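Long-range contacts in putative exported protein (Bacteroides fragilis, PDB 4RAA), which is of unknown function but folds as a six-bladed beta-propeller and is probably exported from the cytoplasm, perhaps as a lipoprotein: residues A[48-53]-A[65-69]; A[56-62]-A[86-92]; A[81-85]-A[121-125]; A[97-101]-A[113-119]. All coordinates share one frame; numbering follows the deposited sequence.

Interaction 1. Residues A[48-53]-A[65-69]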
loop_
_atom_site.group_PDB
_atom_site.type_symbol
_atom_site.label_atom_id
_atom_site.label_comp_id
_atom_site.label_asym_id
_atom_site.label_seq_id
_atom_site.Cartn_x
_atom_site.Cartn_y
_atom_site.Cartn_z
ATOM N N GLU A 48 8.621 -23.237 6.163
ATOM C CA GLU A 48 7.943 -23.746 7.365
ATOM C C GLU A 48 7.161 -22.605 8.008
ATOM O O GLU A 48 7.560 -21.452 7.907
ATOM C CB GLU A 48 8.929 -24.265 8.429
ATOM C CG GLU A 48 9.825 -25.438 8.048
ATOM C CD GLU A 48 10.578 -26.012 9.258
ATOM O OE1 GLU A 48 9.925 -26.523 10.196
ATOM O OE2 GLU A 48 11.828 -25.981 9.268
ATOM N N LEU A 49 6.064 -22.938 8.686
ATOM C CA LEU A 49 5.244 -21.961 9.432
ATOM C C LEU A 49 4.361 -22.739 10.401
ATOM O O LEU A 49 3.368 -23.347 9.975
ATOM C CB LEU A 49 4.396 -21.098 8.491
ATOM C CG LEU A 49 3.431 -20.092 9.140
ATOM C CD1 LEU A 49 4.188 -19.095 10.008
ATOM C CD2 LEU A 49 2.600 -19.389 8.078
ATOM N N ASN A 50 4.727 -22.705 11.689
ATOM C CA ASN A 50 4.065 -23.484 12.749
ATOM C C ASN A 50 4.348 -24.957 12.356
ATOM O O ASN A 50 5.512 -25.265 12.071
ATOM C CB ASN A 50 2.573 -23.106 12.903
ATOM C CG ASN A 50 2.337 -21.594 12.925
ATOM O OD1 ASN A 50 1.354 -21.113 12.362
ATOM N ND2 ASN A 50 3.253 -20.841 13.538
ATOM N N ASN A 51 3.348 -25.844 12.311
ATOM C CA ASN A 51 3.554 -27.219 11.818
ATOM C C ASN A 51 2.884 -27.387 10.453
ATOM O O ASN A 51 2.110 -28.332 10.221
ATOM C CB ASN A 51 3.125 -28.280 12.859
ATOM C CG ASN A 51 4.212 -28.574 13.890
ATOM O OD1 ASN A 51 5.150 -27.794 14.076
ATOM N ND2 ASN A 51 4.092 -29.718 14.559
ATOM N N CYS A 52 3.210 -26.459 9.549
ATOM C CA CYS A 52 2.700 -26.453 8.179
ATOM C C CYS A 52 3.805 -26.115 7.176
ATOM O O CYS A 52 4.846 -25.552 7.532
ATOM C CB CYS A 52 1.530 -25.468 8.023
ATOM S SG CYS A 52 0.044 -25.885 8.961
ATOM N N LEU A 53 3.536 -26.469 5.921
ATOM C CA LEU A 53 4.423 -26.251 4.796
ATOM C C LEU A 53 3.761 -25.300 3.805
ATOM O O LEU A 53 2.755 -25.660 3.177
ATOM C CB LEU A 53 4.696 -27.580 4.080
ATOM C CG LEU A 53 5.277 -28.732 4.891
ATOM C CD1 LEU A 53 5.391 -29.950 3.985
ATOM C CD2 LEU A 53 6.623 -28.372 5.515
ATOM N N VAL A 65 -1.118 -24.344 1.361
ATOM C CA VAL A 65 -0.698 -24.710 2.718
ATOM C C VAL A 65 -0.962 -26.204 2.884
ATOM O O VAL A 65 -2.088 -26.678 2.692
ATOM C CB VAL A 65 -1.417 -23.925 3.829
ATOM C CG1 VAL A 65 -0.876 -24.321 5.204
ATOM C CG2 VAL A 65 -1.236 -22.425 3.614
ATOM N N PHE A 66 0.110 -26.929 3.187
ATOM C CA PHE A 66 0.080 -28.341 3.486
ATOM C C PHE A 66 0.559 -28.533 4.921
ATOM O O PHE A 66 1.183 -27.649 5.520
ATOM C CB PHE A 66 0.968 -29.123 2.526
ATOM C CG PHE A 66 0.374 -29.314 1.166
ATOM C CD1 PHE A 66 0.514 -28.338 0.185
ATOM C CD2 PHE A 66 -0.311 -30.490 0.849
ATOM C CE1 PHE A 66 -0.019 -28.528 -1.088
ATOM C CE2 PHE A 66 -0.844 -30.690 -0.424
ATOM C CZ PHE A 66 -0.700 -29.704 -1.394
ATOM N N ASN A 67 0.270 -29.716 5.442
ATOM C CA ASN A 67 0.603 -30.125 6.796
ATOM C C ASN A 67 1.922 -30.911 6.769
ATOM O O ASN A 67 2.328 -31.397 5.709
ATOM C CB ASN A 67 -0.558 -31.006 7.278
ATOM C CG ASN A 67 -0.532 -31.309 8.753
ATOM O OD1 ASN A 67 0.401 -30.968 9.491
ATOM N ND2 ASN A 67 -1.584 -31.972 9.194
ATOM N N LYS A 68 2.576 -31.039 7.932
ATOM C CA LYS A 68 3.806 -31.859 8.095
ATOM C C LYS A 68 3.600 -33.275 7.557
ATOM O O LYS A 68 4.487 -33.831 6.923
ATOM C CB LYS A 68 4.233 -31.964 9.575
ATOM C CG LYS A 68 4.751 -30.681 10.213
ATOM C CD LYS A 68 6.141 -30.286 9.731
ATOM C CE LYS A 68 6.592 -28.990 10.396
ATOM N NZ LYS A 68 7.981 -28.585 10.045
ATOM N N SER A 69 2.412 -33.824 7.803
ATOM C CA SER A 69 2.016 -35.150 7.332
ATOM C C SER A 69 1.658 -35.245 5.833
ATOM O O SER A 69 1.404 -36.350 5.347
ATOM C CB SER A 69 0.819 -35.619 8.154
ATOM O OG SER A 69 -0.243 -34.697 7.999
#
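L53 and F66 make the tight centre of this contact, an antiparallel hydrogen-bonded pair in the hairpin of strands 52-57 and 62-67. L53 N donates to F66 O over 2.7 Å and F66 N returns a bond of 2.9 Å to L53 O, both nearly straight. Their side chains leave on one face of the sheet, with L53 CB 4.3 Å from F66 CB. From there the F66 ring leads off to pack on L32 and C38, whereas L53 goes to V313. C52, on the other face, forms a non-hydrogen-bonded pair with N67, and its CB rests 3.9 Å from V65 CG1. The torsion (chi1 -177°) puts this methyl anti to the V65 nitrogen and against C52 CB.

Beyond N67 the strand gives way to a loop, and the contact becomes looser and more exposed. K68 bends at chi2 (-73°) and then runs extended across N51, roughly at right angles to the N51 side chain, with K68 CG 3.5 Å from N51 O. Its far end, NZ, forms a salt bridge with E48 OE1 at 2.8 Å, although as a hydrogen bond this is weak. E48 OE2 accepts from D314 N. The buried part thus relies on backbone bonds and apolar contacts, while charge is found where K68 and E48 lie partly exposed; the lysine, with the D314 amide, would probably favour the ionised form of E48.

Interaction 2. Residues A[56-62]-A[86-92]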
loop_
_atom_site.group_PDB
_atom_site.type_symbol
_atom_site.label_atom_id
_atom_site.label_comp_id
_atom_site.label_asym_id
_atom_site.label_seq_id
_atom_site.Cartn_x
_atom_site.Cartn_y
_atom_site.Cartn_z
ATOM N N LEU A 56 4.624 -22.841 -2.907
ATOM C CA LEU A 56 4.271 -22.028 -4.071
ATOM C C LEU A 56 4.479 -22.843 -5.344
ATOM O O LEU A 56 5.562 -23.373 -5.565
ATOM C CB LEU A 56 5.137 -20.779 -4.140
ATOM C CG LEU A 56 5.050 -19.870 -5.371
ATOM C CD1 LEU A 56 3.623 -19.440 -5.664
ATOM C CD2 LEU A 56 5.945 -18.664 -5.143
ATOM N N ASP A 57 3.437 -22.933 -6.163
ATOM C CA ASP A 57 3.469 -23.614 -7.451
ATOM C C ASP A 57 3.677 -22.502 -8.470
ATOM O O ASP A 57 2.722 -22.028 -9.072
ATOM C CB ASP A 57 2.153 -24.392 -7.663
ATOM C CG ASP A 57 2.043 -25.055 -9.036
ATOM O OD1 ASP A 57 2.996 -24.989 -9.837
ATOM O OD2 ASP A 57 0.980 -25.658 -9.311
ATOM N N SER A 58 4.937 -22.103 -8.673
ATOM C CA SER A 58 5.282 -21.002 -9.612
ATOM C C SER A 58 4.994 -21.280 -11.107
ATOM O O SER A 58 5.090 -20.361 -11.929
ATOM C CB SER A 58 6.728 -20.524 -9.397
ATOM O OG SER A 58 7.630 -21.611 -9.363
ATOM N N ALA A 59 4.661 -22.525 -11.448
ATOM C CA ALA A 59 4.240 -22.889 -12.793
ATOM C C ALA A 59 2.793 -22.417 -13.030
ATOM O O ALA A 59 2.528 -21.760 -14.035
ATOM C CB ALA A 59 4.360 -24.388 -12.995
ATOM N N ASN A 60 1.879 -22.765 -12.113
ATOM C CA ASN A 60 0.456 -22.337 -12.150
ATOM C C ASN A 60 0.125 -21.112 -11.267
ATOM O O ASN A 60 -1.003 -20.621 -11.305
ATOM C CB ASN A 60 -0.465 -23.496 -11.739
ATOM C CG ASN A 60 -0.409 -24.682 -12.695
ATOM O OD1 ASN A 60 -0.134 -24.536 -13.889
ATOM N ND2 ASN A 60 -0.710 -25.865 -12.174
ATOM N N SER A 61 1.096 -20.639 -10.482
ATOM C CA SER A 61 0.971 -19.488 -9.574
ATOM C C SER A 61 -0.102 -19.602 -8.486
ATOM O O SER A 61 -0.852 -18.662 -8.267
ATOM C CB SER A 61 0.796 -18.182 -10.356
ATOM O OG SER A 61 0.783 -17.068 -9.467
ATOM N N ASN A 62 -0.147 -20.751 -7.817
ATOM C CA ASN A 62 -1.052 -21.017 -6.689
ATOM C C ASN A 62 -0.199 -21.139 -5.432
ATOM O O ASN A 62 0.842 -21.793 -5.468
ATOM C CB ASN A 62 -1.808 -22.330 -6.907
ATOM C CG ASN A 62 -2.729 -22.285 -8.111
ATOM O OD1 ASN A 62 -3.560 -21.389 -8.228
ATOM N ND2 ASN A 62 -2.606 -23.258 -8.999
ATOM N N TYR A 86 -4.386 -13.163 -7.558
ATOM C CA TYR A 86 -3.077 -13.085 -8.253
ATOM C C TYR A 86 -2.978 -13.834 -9.591
ATOM O O TYR A 86 -3.720 -14.778 -9.810
ATOM C CB TYR A 86 -1.959 -13.579 -7.319
ATOM C CG TYR A 86 -2.253 -14.856 -6.518
ATOM C CD1 TYR A 86 -2.393 -16.104 -7.144
ATOM C CD2 TYR A 86 -2.369 -14.818 -5.118
ATOM C CE1 TYR A 86 -2.670 -17.254 -6.405
ATOM C CE2 TYR A 86 -2.635 -15.972 -4.380
ATOM C CZ TYR A 86 -2.784 -17.195 -5.038
ATOM O OH TYR A 86 -3.053 -18.368 -4.368
ATOM N N ILE A 87 -2.047 -13.414 -10.458
ATOM C CA ILE A 87 -1.811 -14.049 -11.781
ATOM C C ILE A 87 -0.494 -14.814 -11.820
ATOM O O ILE A 87 -0.486 -15.957 -12.273
ATOM C CB ILE A 87 -1.899 -13.039 -12.975
ATOM C CG1 ILE A 87 -3.352 -12.853 -13.443
ATOM C CG2 ILE A 87 -1.182 -13.532 -14.239
ATOM C CD1 ILE A 87 -4.314 -12.353 -12.398
ATOM N N LEU A 88 0.602 -14.180 -11.405
ATOM C CA LEU A 88 1.931 -14.801 -11.473
ATOM C C LEU A 88 2.848 -14.445 -10.286
ATOM O O LEU A 88 3.506 -13.399 -10.263
ATOM C CB LEU A 88 2.613 -14.459 -12.808
ATOM C CG LEU A 88 3.841 -15.316 -13.182
ATOM C CD1 LEU A 88 3.435 -16.741 -13.560
ATOM C CD2 LEU A 88 4.612 -14.666 -14.321
ATOM N N LEU A 89 2.877 -15.357 -9.317
ATOM C CA LEU A 89 3.696 -15.257 -8.124
ATOM C C LEU A 89 5.126 -15.719 -8.383
ATOM O O LEU A 89 5.340 -16.790 -8.934
ATOM C CB LEU A 89 3.079 -16.084 -6.978
ATOM C CG LEU A 89 2.107 -15.389 -6.020
ATOM C CD1 LEU A 89 1.201 -14.401 -6.711
ATOM C CD2 LEU A 89 1.309 -16.414 -5.216
ATOM N N SER A 90 6.086 -14.891 -7.982
ATOM C CA SER A 90 7.512 -15.191 -8.052
ATOM C C SER A 90 8.079 -15.581 -6.690
ATOM O O SER A 90 9.034 -16.342 -6.629
ATOM C CB SER A 90 8.271 -13.973 -8.566
ATOM O OG SER A 90 7.956 -12.845 -7.776
ATOM N N SER A 91 7.514 -15.051 -5.607
ATOM C CA SER A 91 8.013 -15.315 -4.257
ATOM C C SER A 91 7.029 -14.869 -3.163
ATOM O O SER A 91 5.988 -14.279 -3.443
ATOM C CB SER A 91 9.343 -14.563 -4.047
ATOM O OG SER A 91 9.918 -14.881 -2.802
ATOM N N PHE A 92 7.375 -15.189 -1.919
ATOM C CA PHE A 92 6.634 -14.732 -0.737
ATOM C C PHE A 92 7.536 -14.780 0.509
ATOM O O PHE A 92 8.651 -15.284 0.455
ATOM C CB PHE A 92 5.346 -15.552 -0.528
ATOM C CG PHE A 92 5.591 -16.996 -0.171
ATOM C CD1 PHE A 92 5.811 -17.949 -1.161
ATOM C CD2 PHE A 92 5.620 -17.406 1.169
ATOM C CE1 PHE A 92 6.053 -19.280 -0.829
ATOM C CE2 PHE A 92 5.867 -18.735 1.503
ATOM C CZ PHE A 92 6.079 -19.677 0.502
#
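A G1 beta bulge, in which S61 and N62 both face D57, closes the turn between strands 52-57 and 62-67 and brings S61 against the start of strand 85-94. L89 N donates to S61 OG over 2.7 Å with an N-H...O angle of 156°. The S61 hydroxyl lies opposite its own amide nitrogen about the CA-CB bond (chi1 -175°), which carries it across to L89. S61 O lies obliquely by the Y86 ring near CE1, and the Y86 hydroxyl is itself hydrogen-bonded to I76 O, L63 N and Q75 NE2, which ties the ring to strands 72-79 and 62-67. L89 packs over the same ring: its CD2 stands 3.9 Å above the plane, over the centre.

The apolar side continues from L89 to L56, whose CD1 is 3.6 Å from L89 CB, the two side chains crossing at a slant. L56 CD2 lies against the backbone at S91, 4.0 Å from S91 N, while L56 CB meets the edge of the F92 ring, 3.7 Å from CE1. Behind the turn, D57 faces the other way, and its carboxylate accepts from K41 N and N42 N.

Strands 52-57 and 85-94 are not neighbours in their sheet, and one polar bond beside a leucine-phenylalanine core is consistent with the packing of one propeller blade against the next.

Interaction 3. Residues A[81-85]-A[121-125]. With PO4 (phosphate ion), chain B.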
loop_
_atom_site.group_PDB
_atom_site.type_symbol
_atom_site.label_atom_id
_atom_site.label_comp_id
_atom_site.label_asym_id
_atom_site.label_seq_id
_atom_site.Cartn_x
_atom_site.Cartn_y
_atom_site.Cartn_z
ATOM N N SER A 81 -7.870 -11.415 -11.215
ATOM C CA SER A 81 -7.466 -9.999 -11.337
ATOM C C SER A 81 -8.018 -9.026 -10.279
ATOM O O SER A 81 -7.685 -7.845 -10.321
ATOM C CB SER A 81 -7.840 -9.482 -12.734
ATOM O OG SER A 81 -9.247 -9.446 -12.910
ATOM N N GLY A 82 -8.847 -9.500 -9.348
ATOM C CA GLY A 82 -9.441 -8.640 -8.323
ATOM C C GLY A 82 -8.511 -8.363 -7.148
ATOM O O GLY A 82 -7.340 -8.785 -7.153
ATOM N N PRO A 83 -9.018 -7.637 -6.130
ATOM C CA PRO A 83 -8.199 -7.420 -4.941
ATOM C C PRO A 83 -8.080 -8.723 -4.153
ATOM O O PRO A 83 -9.071 -9.426 -3.994
ATOM C CB PRO A 83 -8.964 -6.338 -4.164
ATOM C CG PRO A 83 -9.922 -5.749 -5.145
ATOM C CD PRO A 83 -10.284 -6.886 -6.048
ATOM N N GLY A 84 -6.870 -9.053 -3.712
ATOM C CA GLY A 84 -6.600 -10.311 -3.005
ATOM C C GLY A 84 -6.378 -11.530 -3.901
ATOM O O GLY A 84 -6.117 -12.622 -3.387
ATOM N N GLU A 85 -6.459 -11.335 -5.225
ATOM C CA GLU A 85 -6.283 -12.382 -6.226
ATOM C C GLU A 85 -4.983 -12.111 -6.993
ATOM O O GLU A 85 -4.553 -10.958 -7.091
ATOM C CB GLU A 85 -7.486 -12.405 -7.169
ATOM C CG GLU A 85 -8.840 -12.579 -6.477
ATOM C CD GLU A 85 -10.047 -12.432 -7.400
ATOM O OE1 GLU A 85 -9.906 -12.037 -8.574
ATOM O OE2 GLU A 85 -11.171 -12.687 -6.925
ATOM N N PHE A 121 -7.364 -12.686 3.403
ATOM C CA PHE A 121 -6.737 -11.512 2.787
ATOM C C PHE A 121 -6.831 -10.288 3.716
ATOM O O PHE A 121 -7.886 -10.030 4.298
ATOM C CB PHE A 121 -7.379 -11.258 1.410
ATOM C CG PHE A 121 -6.858 -10.049 0.698
ATOM C CD1 PHE A 121 -5.499 -9.922 0.418
ATOM C CD2 PHE A 121 -7.732 -9.046 0.262
ATOM C CE1 PHE A 121 -5.011 -8.788 -0.235
ATOM C CE2 PHE A 121 -7.253 -7.922 -0.404
ATOM C CZ PHE A 121 -5.892 -7.791 -0.653
ATOM N N LEU A 122 -5.713 -9.567 3.861
ATOM C CA LEU A 122 -5.610 -8.351 4.684
ATOM C C LEU A 122 -5.643 -7.093 3.815
ATOM O O LEU A 122 -6.546 -6.267 3.969
ATOM C CB LEU A 122 -4.339 -8.374 5.545
ATOM C CG LEU A 122 -4.397 -9.029 6.922
ATOM C CD1 LEU A 122 -5.127 -10.353 6.914
ATOM C CD2 LEU A 122 -2.983 -9.186 7.464
ATOM N N TYR A 123 -4.655 -6.946 2.929
ATOM C CA TYR A 123 -4.563 -5.782 2.021
ATOM C C TYR A 123 -3.531 -5.984 0.928
ATOM O O TYR A 123 -2.711 -6.894 1.028
ATOM C CB TYR A 123 -4.197 -4.506 2.790
ATOM C CG TYR A 123 -2.811 -4.490 3.415
ATOM C CD1 TYR A 123 -2.553 -5.145 4.624
ATOM C CD2 TYR A 123 -1.757 -3.787 2.808
ATOM C CE1 TYR A 123 -1.287 -5.115 5.205
ATOM C CE2 TYR A 123 -0.490 -3.748 3.376
ATOM C CZ TYR A 123 -0.253 -4.406 4.572
ATOM O OH TYR A 123 1.013 -4.352 5.117
ATOM N N GLU A 124 -3.572 -5.137 -0.104
ATOM C CA GLU A 124 -2.603 -5.202 -1.216
ATOM C C GLU A 124 -2.046 -3.828 -1.545
ATOM O O GLU A 124 -2.767 -2.832 -1.486
ATOM C CB GLU A 124 -3.204 -5.847 -2.484
ATOM C CG GLU A 124 -4.341 -5.072 -3.166
ATOM C CD GLU A 124 -4.927 -5.763 -4.395
ATOM O OE1 GLU A 124 -4.521 -6.891 -4.746
ATOM O OE2 GLU A 124 -5.829 -5.165 -5.017
ATOM N N ARG A 125 -0.767 -3.804 -1.911
ATOM C CA ARG A 125 -0.048 -2.588 -2.305
ATOM C C ARG A 125 0.666 -2.830 -3.619
ATOM O O ARG A 125 0.869 -3.978 -4.002
ATOM C CB ARG A 125 1.011 -2.246 -1.272
ATOM C CG ARG A 125 0.479 -1.984 0.112
ATOM C CD ARG A 125 1.628 -1.606 1.035
ATOM N NE ARG A 125 2.316 -0.392 0.596
ATOM C CZ ARG A 125 3.508 0.018 1.015
ATOM N NH1 ARG A 125 4.217 -0.682 1.903
ATOM N NH2 ARG A 125 4.021 1.141 0.516
HETATM P P PO4 B . 1.902 1.936 -2.513
HETATM O O1 PO4 B . 2.814 1.135 -3.413
HETATM O O2 PO4 B . 1.215 3.031 -3.305
HETATM O O3 PO4 B . 0.847 1.043 -1.906
HETATM O O4 PO4 B . 2.742 2.518 -1.400
#
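E124 OE1 is approached by two donors, G84 N across this contact and K110 NZ, with which it forms a salt bridge. The bond from G84 N is weak at 3.4 Å, although the N-H points well at the oxygen (167°). E124 CG sits between the backbone N and the carbonyl carbon (chi1 66°), and the chain is extended beyond it, so that the carboxylate arrives beside the turn; OE2 lies 3.3 Å from P83 CA.

G82 to E85 form a type II beta turn with P83 and G84 at its corner positions, G84 taking the positive phi that this turn requires. The turn is further fixed by G82 N, which donates to E85 OE1 at 2.9 Å from above the carboxylate plane. G84 CA stands almost exactly over the middle of the F121 ring, 3.3 Å from its centroid and 5° off the normal, a CH-pi contact. The opposite face of that ring is covered nearer its rim by Y123 N, so F121 is sandwiched between turn and strand.

Farther along, R125 grips a phosphate ion, probably picked up from the crystallisation solution: NE bonds to O3 at 3.2 Å and NH2 to O4 at 2.7 Å. R125 NE and R126 N of the second subunit bind it too, and Y123 stacks on Y123 of that subunit. The turn leads from strand 72-79 to strand 85-94 and lies against strand 121-126, outermost in the sheet within this chain, which pairs with strand 110-115 and carries a classic bulge at L122 and Y123.

Interaction 4. Residues A[97-101]-A[113-119]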
loop_
_atom_site.group_PDB
_atom_site.type_symbol
_atom_site.label_atom_id
_atom_site.label_comp_id
_atom_site.label_asym_id
_atom_site.label_seq_id
_atom_site.Cartn_x
_atom_site.Cartn_y
_atom_site.Cartn_z
ATOM N N ASN A 97 7.579 -11.360 13.058
ATOM C CA ASN A 97 6.585 -11.569 14.132
ATOM C C ASN A 97 5.514 -12.630 13.854
ATOM O O ASN A 97 4.787 -12.992 14.768
ATOM C CB ASN A 97 5.863 -10.256 14.459
ATOM C CG ASN A 97 6.790 -9.181 14.973
ATOM O OD1 ASN A 97 7.836 -9.462 15.555
ATOM N ND2 ASN A 97 6.394 -7.931 14.778
ATOM N N LYS A 98 5.412 -13.111 12.616
ATOM C CA LYS A 98 4.398 -14.097 12.196
ATOM C C LYS A 98 2.976 -13.531 12.325
ATOM O O LYS A 98 2.128 -14.107 12.999
ATOM C CB LYS A 98 4.589 -15.459 12.897
ATOM C CG LYS A 98 5.969 -16.044 12.639
ATOM C CD LYS A 98 6.268 -17.298 13.436
ATOM C CE LYS A 98 7.729 -17.690 13.238
ATOM N NZ LYS A 98 8.114 -18.910 13.992
ATOM N N ASN A 99 2.779 -12.359 11.714
ATOM C CA ASN A 99 1.482 -11.675 11.602
ATOM C C ASN A 99 0.915 -11.894 10.197
ATOM O O ASN A 99 -0.265 -12.228 10.059
ATOM C CB ASN A 99 1.610 -10.160 11.772
ATOM C CG ASN A 99 2.155 -9.751 13.116
ATOM O OD1 ASN A 99 3.120 -8.987 13.188
ATOM N ND2 ASN A 99 1.542 -10.242 14.188
ATOM N N TYR A 100 1.756 -11.679 9.170
ATOM C CA TYR A 100 1.344 -11.777 7.779
ATOM C C TYR A 100 2.237 -12.577 6.862
ATOM O O TYR A 100 3.420 -12.755 7.139
ATOM C CB TYR A 100 1.216 -10.371 7.182
ATOM C CG TYR A 100 2.507 -9.568 6.977
ATOM C CD1 TYR A 100 3.310 -9.761 5.831
ATOM C CD2 TYR A 100 2.903 -8.572 7.896
ATOM C CE1 TYR A 100 4.465 -9.013 5.623
ATOM C CE2 TYR A 100 4.067 -7.816 7.692
ATOM C CZ TYR A 100 4.842 -8.033 6.548
ATOM O OH TYR A 100 6.000 -7.312 6.316
ATOM N N ILE A 101 1.642 -12.995 5.737
ATOM C CA ILE A 101 2.317 -13.677 4.628
ATOM C C ILE A 101 2.134 -12.737 3.422
ATOM O O ILE A 101 1.005 -12.471 3.012
ATOM C CB ILE A 101 1.718 -15.068 4.315
ATOM C CG1 ILE A 101 1.903 -16.015 5.502
ATOM C CG2 ILE A 101 2.368 -15.661 3.060
ATOM C CD1 ILE A 101 0.973 -17.204 5.467
ATOM N N TYR A 113 -0.917 -9.135 0.963
ATOM C CA TYR A 113 -0.717 -9.499 2.358
ATOM C C TYR A 113 -1.905 -10.328 2.831
ATOM O O TYR A 113 -3.047 -9.908 2.694
ATOM C CB TYR A 113 -0.561 -8.245 3.231
ATOM C CG TYR A 113 0.669 -7.431 2.879
ATOM C CD1 TYR A 113 0.683 -6.587 1.757
ATOM C CD2 TYR A 113 1.829 -7.510 3.657
ATOM C CE1 TYR A 113 1.822 -5.852 1.428
ATOM C CE2 TYR A 113 2.975 -6.787 3.337
ATOM C CZ TYR A 113 2.970 -5.959 2.223
ATOM O OH TYR A 113 4.089 -5.237 1.893
ATOM N N TYR A 114 -1.608 -11.520 3.347
ATOM C CA TYR A 114 -2.579 -12.439 3.927
ATOM C C TYR A 114 -2.215 -12.665 5.396
ATOM O O TYR A 114 -1.078 -12.418 5.805
ATOM C CB TYR A 114 -2.567 -13.768 3.175
ATOM C CG TYR A 114 -2.904 -13.659 1.705
ATOM C CD1 TYR A 114 -4.227 -13.731 1.257
ATOM C CD2 TYR A 114 -1.899 -13.499 0.750
ATOM C CE1 TYR A 114 -4.540 -13.643 -0.104
ATOM C CE2 TYR A 114 -2.201 -13.411 -0.613
ATOM C CZ TYR A 114 -3.516 -13.483 -1.031
ATOM O OH TYR A 114 -3.790 -13.386 -2.364
ATOM N N ASN A 115 -3.187 -13.134 6.179
ATOM C CA ASN A 115 -3.010 -13.418 7.620
ATOM C C ASN A 115 -2.161 -14.679 7.783
ATOM O O ASN A 115 -2.450 -15.699 7.146
ATOM C CB ASN A 115 -4.380 -13.629 8.283
ATOM C CG ASN A 115 -4.320 -13.639 9.798
ATOM O OD1 ASN A 115 -3.842 -14.592 10.395
ATOM N ND2 ASN A 115 -4.869 -12.602 10.424
ATOM N N ALA A 116 -1.138 -14.615 8.636
ATOM C CA ALA A 116 -0.255 -15.768 8.882
ATOM C C ALA A 116 -0.936 -16.900 9.649
ATOM O O ALA A 116 -0.525 -18.046 9.514
ATOM C CB ALA A 116 1.006 -15.334 9.612
ATOM N N THR A 117 -1.965 -16.571 10.438
ATOM C CA THR A 117 -2.721 -17.536 11.252
ATOM C C THR A 117 -3.889 -18.168 10.472
ATOM O O THR A 117 -3.875 -19.379 10.261
ATOM C CB THR A 117 -3.240 -16.874 12.562
ATOM O OG1 THR A 117 -2.163 -16.183 13.204
ATOM C CG2 THR A 117 -3.850 -17.896 13.537
ATOM N N ASP A 118 -4.874 -17.361 10.043
ATOM C CA ASP A 118 -6.096 -17.875 9.339
ATOM C C ASP A 118 -6.104 -17.855 7.795
ATOM O O ASP A 118 -7.055 -18.329 7.190
ATOM C CB ASP A 118 -7.399 -17.262 9.928
ATOM C CG ASP A 118 -7.565 -15.767 9.662
ATOM O OD1 ASP A 118 -7.109 -15.249 8.623
ATOM O OD2 ASP A 118 -8.213 -15.104 10.498
ATOM N N PHE A 119 -5.068 -17.281 7.180
ATOM C CA PHE A 119 -4.875 -17.220 5.693
ATOM C C PHE A 119 -5.824 -16.319 4.870
ATOM O O PHE A 119 -5.757 -16.331 3.628
ATOM C CB PHE A 119 -4.759 -18.630 5.068
ATOM C CG PHE A 119 -3.814 -19.543 5.806
ATOM C CD1 PHE A 119 -2.488 -19.154 6.047
ATOM C CD2 PHE A 119 -4.234 -20.805 6.252
ATOM C CE1 PHE A 119 -1.610 -19.991 6.734
ATOM C CE2 PHE A 119 -3.358 -21.651 6.934
ATOM C CZ PHE A 119 -2.044 -21.246 7.173
#
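I101 and Y114 form an antiparallel hydrogen-bonded pair, each amide nitrogen reaching the other residue's carbonyl oxygen over 2.8 Å (I101 N to Y114 O, Y114 N to I101 O), and the next pair, Y100 with N115, is non-hydrogen-bonded. One step on, A116 N donates to N99 O at 2.9 Å, this time from above the carbonyl plane, 43° out of it, as the chain curls out of the strand.

Y100 and Y113 extend in a common direction and their rings form a T-shaped (edge-to-face) pair. The edge of Y113, at CD2 and CE2, faces the flat side of Y100, with ring centroids 5.1 Å apart and planes at 66°; CD2 lies toward the rim of the Y100 ring and not over its centre. The first torsion of Y100 (chi1 69°) sets CG between the amide nitrogen and the carbonyl carbon, bringing its face round to Y113.

These strands, 100-105 and 110-115, form a beta hairpin; with strands 85-94 and 121-126 they make a four-stranded antiparallel group, consistent with one propeller blade. After strand 110-115, N115 OD1 holds the departing chain, accepting from T117 N at 2.7 Å (an Asx turn) and from D118 N at 3.0 Å (an Asx motif). The turn brings A116 and F119 back beside I101. I101 CD1 reaches A116 CA at 3.9 Å and the edge of the F119 ring at CE1, 4.0 Å away. On that face of the sheet I101 also packs on F92 and I76, while Y114 touches I76 and Y86 and its hydroxyl is hydrogen-bonded to G84 O.

All four contacts involve strands of one mixed sheet. Interactions 1 and 4 are alike, each joining neighbouring strands of a hairpin through paired backbone bonds; they touch where L49 packs on I101 and A116, and V65 on F119. Interaction 2, nearest the chain's centre, joins non-adjacent strands through buried leucine and phenylalanine side chains and one serine hydrogen bond; it shares strand 52-57 with interaction 1, while its F92 meets I101 of interaction 4. Interaction 3 is farthest from the chain's centre and buries least surface; it depends on a glycine-ring contact and a weak bond, and it borders the second subunit. Polar chemistry follows place: a salt bridge at the partly exposed side of interaction 1, phosphate beside interaction 3.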